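Local structure of CAS6A (Thermus thermophilus, 4C97) at residues G16-P20 / R55-A61; R120-F126 / G198-L204. The protein probably acts as a CRISPR-associated Cas6 endonuclease of antiviral defence, cutting CRISPR RNA precursors. The protein carries 1 engineered substitution. All blocks are in the same frame, centred on the assembly; numbering follows the deposited sequence.

Contact 1: residues G16-P20 / R55-A61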
loop_
_atom_site.group_PDB
_atom_site.type_symbol
_atom_site.label_atom_id
_atom_site.label_comp_id
_atom_site.label_asym_id
_atom_site.label_seq_id
_atom_site.Cartn_x
_atom_site.Cartn_y
_atom_site.Cartn_z
ATOM N N GLY A 16 -20.384 10.511 7.709
ATOM C CA GLY A 16 -21.202 9.449 8.252
ATOM C C GLY A 16 -20.609 8.970 9.550
ATOM O O GLY A 16 -19.512 9.372 9.922
ATOM N N GLU A 17 -21.343 8.113 10.241
ATOM C CA GLU A 17 -20.924 7.590 11.530
ATOM C C GLU A 17 -20.023 6.364 11.347
ATOM O O GLU A 17 -20.277 5.507 10.500
ATOM C CB GLU A 17 -22.164 7.225 12.359
ATOM C CG GLU A 17 -22.155 7.748 13.783
ATOM C CD GLU A 17 -23.472 7.511 14.490
ATOM O OE1 GLU A 17 -24.533 7.672 13.852
ATOM O OE2 GLU A 17 -23.444 7.146 15.684
ATOM N N GLY A 18 -18.957 6.293 12.132
ATOM C CA GLY A 18 -18.117 5.109 12.159
ATOM C C GLY A 18 -16.959 5.160 11.187
ATOM O O GLY A 18 -16.618 6.216 10.658
ATOM N N LEU A 19 -16.342 4.004 10.967
ATOM C CA LEU A 19 -15.281 3.882 9.993
ATOM C C LEU A 19 -15.625 2.819 8.985
ATOM O O LEU A 19 -16.411 1.924 9.260
ATOM C CB LEU A 19 -13.968 3.525 10.672
ATOM C CG LEU A 19 -13.368 4.672 11.474
ATOM C CD1 LEU A 19 -12.918 4.169 12.825
ATOM C CD2 LEU A 19 -12.220 5.288 10.686
ATOM N N PRO A 20 -15.034 2.917 7.802
ATOM C CA PRO A 20 -15.243 1.833 6.848
ATOM C C PRO A 20 -14.762 0.514 7.409
ATOM O O PRO A 20 -13.871 0.488 8.271
ATOM C CB PRO A 20 -14.363 2.238 5.663
ATOM C CG PRO A 20 -14.144 3.664 5.806
ATOM C CD PRO A 20 -14.120 3.936 7.262
ATOM N N ARG A 55 -10.711 8.902 11.828
ATOM C CA ARG A 55 -11.331 8.845 13.141
ATOM C C ARG A 55 -12.822 9.029 12.943
ATOM O O ARG A 55 -13.267 9.418 11.858
ATOM C CB ARG A 55 -10.790 9.977 14.014
ATOM C CG ARG A 55 -10.960 11.353 13.373
ATOM C CD ARG A 55 -10.442 12.482 14.250
ATOM N NE ARG A 55 -11.020 13.767 13.851
ATOM C CZ ARG A 55 -10.389 14.721 13.165
ATOM N NH1 ARG A 55 -9.120 14.577 12.787
ATOM N NH2 ARG A 55 -11.034 15.842 12.862
ATOM N N GLU A 56 -13.591 8.759 13.990
ATOM C CA GLU A 56 -15.013 9.048 13.980
ATOM C C GLU A 56 -15.211 10.504 13.584
ATOM O O GLU A 56 -14.642 11.400 14.202
ATOM C CB GLU A 56 -15.608 8.800 15.364
ATOM C CG GLU A 56 -17.118 8.940 15.421
ATOM C CD GLU A 56 -17.839 7.808 14.727
ATOM O OE1 GLU A 56 -17.303 6.681 14.701
ATOM O OE2 GLU A 56 -18.941 8.054 14.195
ATOM N N GLY A 57 -15.995 10.731 12.535
ATOM C CA GLY A 57 -16.328 12.074 12.098
ATOM C C GLY A 57 -15.367 12.639 11.073
ATOM O O GLY A 57 -15.613 13.713 10.522
ATOM N N ALA A 58 -14.274 11.923 10.819
ATOM C CA ALA A 58 -13.284 12.335 9.826
ATOM C C ALA A 58 -12.623 11.092 9.252
ATOM O O ALA A 58 -11.389 10.941 9.263
ATOM C CB ALA A 58 -12.249 13.264 10.447
ATOM N N ALA A 59 -13.470 10.201 8.752
ATOM C CA ALA A 59 -13.039 8.922 8.210
ATOM C C ALA A 59 -12.780 9.046 6.725
ATOM O O ALA A 59 -13.305 9.938 6.050
ATOM C CB ALA A 59 -14.098 7.851 8.473
ATOM N N TRP A 60 -11.941 8.161 6.217
ATOM C CA TRP A 60 -11.721 8.116 4.790
ATOM C C TRP A 60 -11.428 6.703 4.330
ATOM O O TRP A 60 -11.058 5.829 5.120
ATOM C CB TRP A 60 -10.575 9.046 4.393
ATOM C CG TRP A 60 -9.309 8.816 5.199
ATOM C CD1 TRP A 60 -8.945 9.467 6.339
ATOM C CD2 TRP A 60 -8.256 7.893 4.907
ATOM N NE1 TRP A 60 -7.733 8.988 6.791
ATOM C CE2 TRP A 60 -7.293 8.016 5.931
ATOM C CE3 TRP A 60 -8.033 6.950 3.899
ATOM C CZ2 TRP A 60 -6.136 7.252 5.957
ATOM C CZ3 TRP A 60 -6.891 6.181 3.936
ATOM C CH2 TRP A 60 -5.957 6.338 4.961
ATOM N N ALA A 61 -11.587 6.503 3.028
ATOM C CA ALA A 61 -11.173 5.257 2.409
ATOM C C ALA A 61 -10.240 5.585 1.279
ATOM O O ALA A 61 -10.187 6.731 0.839
ATOM C CB ALA A 61 -12.352 4.491 1.908
HETATM O O HOH W 1 -17.077 8.841 10.825
#
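The carboxylate of Glu56 meets the backbone of Gly18, and at right angles to it (planes 88° apart) stands the carboxylate of Glu17. Gly18 N donates to Glu56 OE2 over 2.7 Å, arriving on the syn side but 29° out of the carboxylate plane. A bend at chi2 (71°) turns the Glu56 carboxylate toward Gly18 N. Glu56 OE2 also lies 3.3 Å from Glu17 CG, whereas the Glu17 acid extends away from the meeting point. A face of the Arg55 guanidinium is covered from within its own segment by the methyl of Ala58. Arg55 to Ala58 form a type II beta turn with Gly57 at its third position; this turn closes the hairpin of strands 48-55 and 58-65. In the ferredoxin-like fold of this half of the protein, residues 16-20 are the link from the first strand, 6-15, to helix 22-36, and the hairpin end packs against that link. One water ties the two together, donating to Gly16 O (2.7 Å) and Gly18 O (2.7 Å) and accepting from Gly57 N (2.8 Å). Beyond it the contact turns apolar: Ala59 CB meets Leu19 CD2 at 3.9 Å and Pro20 CD at 4.1 Å. Pro20 CG reaches on to Trp60 O, 3.8 Å away, and the proline ring also touches Leu14 of strand 6-15.

Contact 2: residues R120-F126 / G198-L204. With SO4 (sulfate ion), chain D.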
loop_
_atom_site.group_PDB
_atom_site.type_symbol
_atom_site.label_atom_id
_atom_site.label_comp_id
_atom_site.label_asym_id
_atom_site.label_seq_id
_atom_site.Cartn_x
_atom_site.Cartn_y
_atom_site.Cartn_z
ATOM N N ARG A 120 20.992 4.022 1.114
ATOM C CA ARG A 120 21.137 2.733 1.788
ATOM C C ARG A 120 20.077 2.506 2.847
ATOM O O ARG A 120 19.857 1.374 3.263
ATOM C CB ARG A 120 22.515 2.647 2.435
ATOM C CG ARG A 120 23.628 2.686 1.437
ATOM C CD ARG A 120 24.969 2.509 2.087
ATOM N NE ARG A 120 25.888 1.849 1.163
ATOM C CZ ARG A 120 26.845 2.448 0.465
ATOM N NH1 ARG A 120 27.059 3.756 0.568
ATOM N NH2 ARG A 120 27.606 1.720 -0.338
ATOM N N ASP A 121 19.410 3.578 3.262
ATOM C CA ASP A 121 18.408 3.517 4.318
ATOM C C ASP A 121 16.996 3.654 3.768
ATOM O O ASP A 121 16.747 4.407 2.815
ATOM C CB ASP A 121 18.603 4.634 5.334
ATOM C CG ASP A 121 19.911 4.536 6.079
ATOM O OD1 ASP A 121 20.381 3.408 6.326
ATOM O OD2 ASP A 121 20.459 5.611 6.407
ATOM N N LEU A 122 16.065 2.914 4.352
ATOM C CA LEU A 122 14.654 3.077 4.024
ATOM C C LEU A 122 13.833 2.984 5.299
ATOM O O LEU A 122 13.796 1.937 5.964
ATOM C CB LEU A 122 14.190 2.035 3.000
ATOM C CG LEU A 122 12.676 2.058 2.693
ATOM C CD1 LEU A 122 12.259 3.373 2.051
ATOM C CD2 LEU A 122 12.288 0.875 1.864
ATOM N N ALA A 123 13.211 4.100 5.664
ATOM C CA ALA A 123 12.340 4.137 6.831
ATOM C C ALA A 123 10.915 3.958 6.360
ATOM O O ALA A 123 10.424 4.759 5.580
ATOM C CB ALA A 123 12.477 5.454 7.557
ATOM N N LEU A 124 10.272 2.898 6.825
ATOM C CA LEU A 124 8.878 2.657 6.509
ATOM C C LEU A 124 8.027 2.791 7.741
ATOM O O LEU A 124 8.393 2.337 8.832
ATOM C CB LEU A 124 8.664 1.263 5.922
ATOM C CG LEU A 124 9.212 1.016 4.533
ATOM C CD1 LEU A 124 8.954 -0.423 4.142
ATOM C CD2 LEU A 124 8.563 1.978 3.530
ATOM N N ARG A 125 6.878 3.421 7.545
ATOM C CA ARG A 125 5.841 3.446 8.557
ATOM C C ARG A 125 4.723 2.522 8.124
ATOM O O ARG A 125 4.170 2.637 7.018
ATOM C CB ARG A 125 5.287 4.846 8.829
ATOM C CG ARG A 125 4.263 4.827 9.972
ATOM C CD ARG A 125 3.921 6.190 10.523
ATOM N NE ARG A 125 2.879 6.846 9.738
ATOM C CZ ARG A 125 1.573 6.629 9.883
ATOM N NH1 ARG A 125 1.117 5.768 10.784
ATOM N NH2 ARG A 125 0.717 7.282 9.118
ATOM N N PHE A 126 4.414 1.589 9.006
ATOM C CA PHE A 126 3.341 0.632 8.812
ATOM C C PHE A 126 2.151 1.187 9.562
ATOM O O PHE A 126 2.125 1.230 10.799
ATOM C CB PHE A 126 3.768 -0.741 9.346
ATOM C CG PHE A 126 4.971 -1.311 8.628
ATOM C CD1 PHE A 126 4.816 -2.046 7.469
ATOM C CD2 PHE A 126 6.266 -1.051 9.075
ATOM C CE1 PHE A 126 5.902 -2.552 6.803
ATOM C CE2 PHE A 126 7.340 -1.554 8.411
ATOM C CZ PHE A 126 7.175 -2.290 7.267
ATOM N N GLY A 198 3.749 0.410 13.154
ATOM C CA GLY A 198 4.906 1.091 13.713
ATOM C C GLY A 198 5.902 1.520 12.652
ATOM O O GLY A 198 5.534 1.720 11.513
ATOM N N ARG A 199 7.161 1.669 13.050
ATOM C CA ARG A 199 8.177 2.191 12.154
ATOM C C ARG A 199 9.389 1.282 12.163
ATOM O O ARG A 199 9.865 0.880 13.239
ATOM C CB ARG A 199 8.584 3.593 12.608
ATOM C CG ARG A 199 9.656 4.257 11.789
ATOM C CD ARG A 199 9.858 5.680 12.316
ATOM N NE ARG A 199 10.709 6.504 11.467
ATOM C CZ ARG A 199 12.032 6.492 11.508
ATOM N NH1 ARG A 199 12.655 5.682 12.347
ATOM N NH2 ARG A 199 12.731 7.284 10.706
ATOM N N VAL A 200 9.888 0.968 10.970
ATOM C CA VAL A 200 11.126 0.201 10.865
ATOM C C VAL A 200 12.073 0.936 9.917
ATOM O O VAL A 200 11.652 1.405 8.867
ATOM C CB VAL A 200 10.863 -1.226 10.335
ATOM C CG1 VAL A 200 12.167 -2.005 10.320
ATOM C CG2 VAL A 200 9.827 -1.951 11.195
ATOM N N VAL A 201 13.350 1.041 10.303
ATOM C CA VAL A 201 14.356 1.565 9.386
ATOM C C VAL A 201 15.250 0.416 8.912
ATOM O O VAL A 201 15.946 -0.215 9.697
ATOM C CB VAL A 201 15.183 2.678 10.025
ATOM C CG1 VAL A 201 16.148 3.262 9.000
ATOM C CG2 VAL A 201 14.273 3.771 10.587
ATOM N N TYR A 202 15.197 0.179 7.609
ATOM C CA TYR A 202 15.991 -0.820 6.901
ATOM C C TYR A 202 17.259 -0.189 6.384
ATOM O O TYR A 202 17.288 1.000 6.056
ATOM C CB TYR A 202 15.187 -1.415 5.730
ATOM C CG TYR A 202 13.917 -2.058 6.233
ATOM C CD1 TYR A 202 13.927 -3.354 6.729
ATOM C CD2 TYR A 202 12.726 -1.347 6.263
ATOM C CE1 TYR A 202 12.782 -3.931 7.228
ATOM C CE2 TYR A 202 11.565 -1.915 6.755
ATOM C CZ TYR A 202 11.608 -3.213 7.242
ATOM O OH TYR A 202 10.492 -3.794 7.768
ATOM N N HIS A 203 18.317 -0.988 6.328
ATOM C CA HIS A 203 19.597 -0.492 5.888
ATOM C C HIS A 203 20.289 -1.574 5.089
ATOM O O HIS A 203 20.376 -2.721 5.548
ATOM C CB HIS A 203 20.441 -0.120 7.084
ATOM C CG HIS A 203 21.846 0.210 6.727
ATOM N ND1 HIS A 203 22.182 1.366 6.065
ATOM C CD2 HIS A 203 23.000 -0.466 6.923
ATOM C CE1 HIS A 203 23.489 1.397 5.872
ATOM N NE2 HIS A 203 24.008 0.290 6.381
ATOM N N LEU A 204 20.780 -1.208 3.910
ATOM C CA LEU A 204 21.493 -2.130 3.035
ATOM C C LEU A 204 22.985 -1.798 3.021
ATOM O O LEU A 204 23.415 -0.827 2.374
ATOM C CB LEU A 204 20.929 -2.055 1.611
ATOM C CG LEU A 204 21.611 -2.948 0.575
ATOM C CD1 LEU A 204 21.749 -4.376 1.059
ATOM C CD2 LEU A 204 20.862 -2.907 -0.752
HETATM S S SO4 D . -3.002 7.246 9.709
HETATM O O1 SO4 D . -2.246 7.367 8.472
HETATM O O2 SO4 D . -2.144 6.588 10.696
HETATM O O3 SO4 D . -3.364 8.573 10.190
HETATM O O4 SO4 D . -4.221 6.455 9.582
#
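Arg120 O accepts the N-H of Leu204 at 2.8 Å, while the aliphatic part of Arg120 runs past Leu204 O. Next, Asp121 OD1 accepts a hydrogen bond from His203 ND1 (2.7 Å), nearly in line with its own C-O bond; the carboxylate and imidazole planes are 46° apart. The same oxygen forms a salt bridge with Arg178. Leu122 and Tyr202 form a hydrogen-bonded antiparallel pair. At Ala123, CB sits over one face of the Arg199 guanidinium, 3.7 Å from NH2; the extended Arg199 chain carries this group on to a salt bridge with Glu241. These are central strands 121-127 and 199-203 of the second ferredoxin-like domain, paired antiparallel. Leu124 CD1 touches Tyr202 CE2 at 4.0 Å, on the face covered by helix 144-158. Arg125 leads away from its non-hydrogen-bonded partner Arg199, and in one of its two conformers Arg125 NH2 hydrogen-bonds O1 of a sulfate (3.0 Å). The chi1 of Phe126 (-62°) turns its ring along the partner strand, bringing Phe126 CE2 to Val200 CG2 (3.8 Å) and CZ to the edge of the Tyr202 ring, whose hydroxyl is hydrogen-bonded to Pro142 O.

How the contacts relate
Contacts 1 and 2 follow one another along the chain, one in each of the two ferredoxin-like domains. Their centres are 29 Å apart, and their nearest atoms, about 8 Å apart, do not touch. The sulfate is what they share: the side chain of Trp60 in contact 1 comes within about 4 Å of it, and Arg125 of contact 2, in one of its two conformers, hydrogen-bonds to it. Trp104, whose ring stacks on that of Trp60, and Arg237 supply further hydrogen bonds to the ion. The sulfate probably came from the crystallisation liquor, but this anion-binding place between the domains would be consistent with a site for an RNA phosphate.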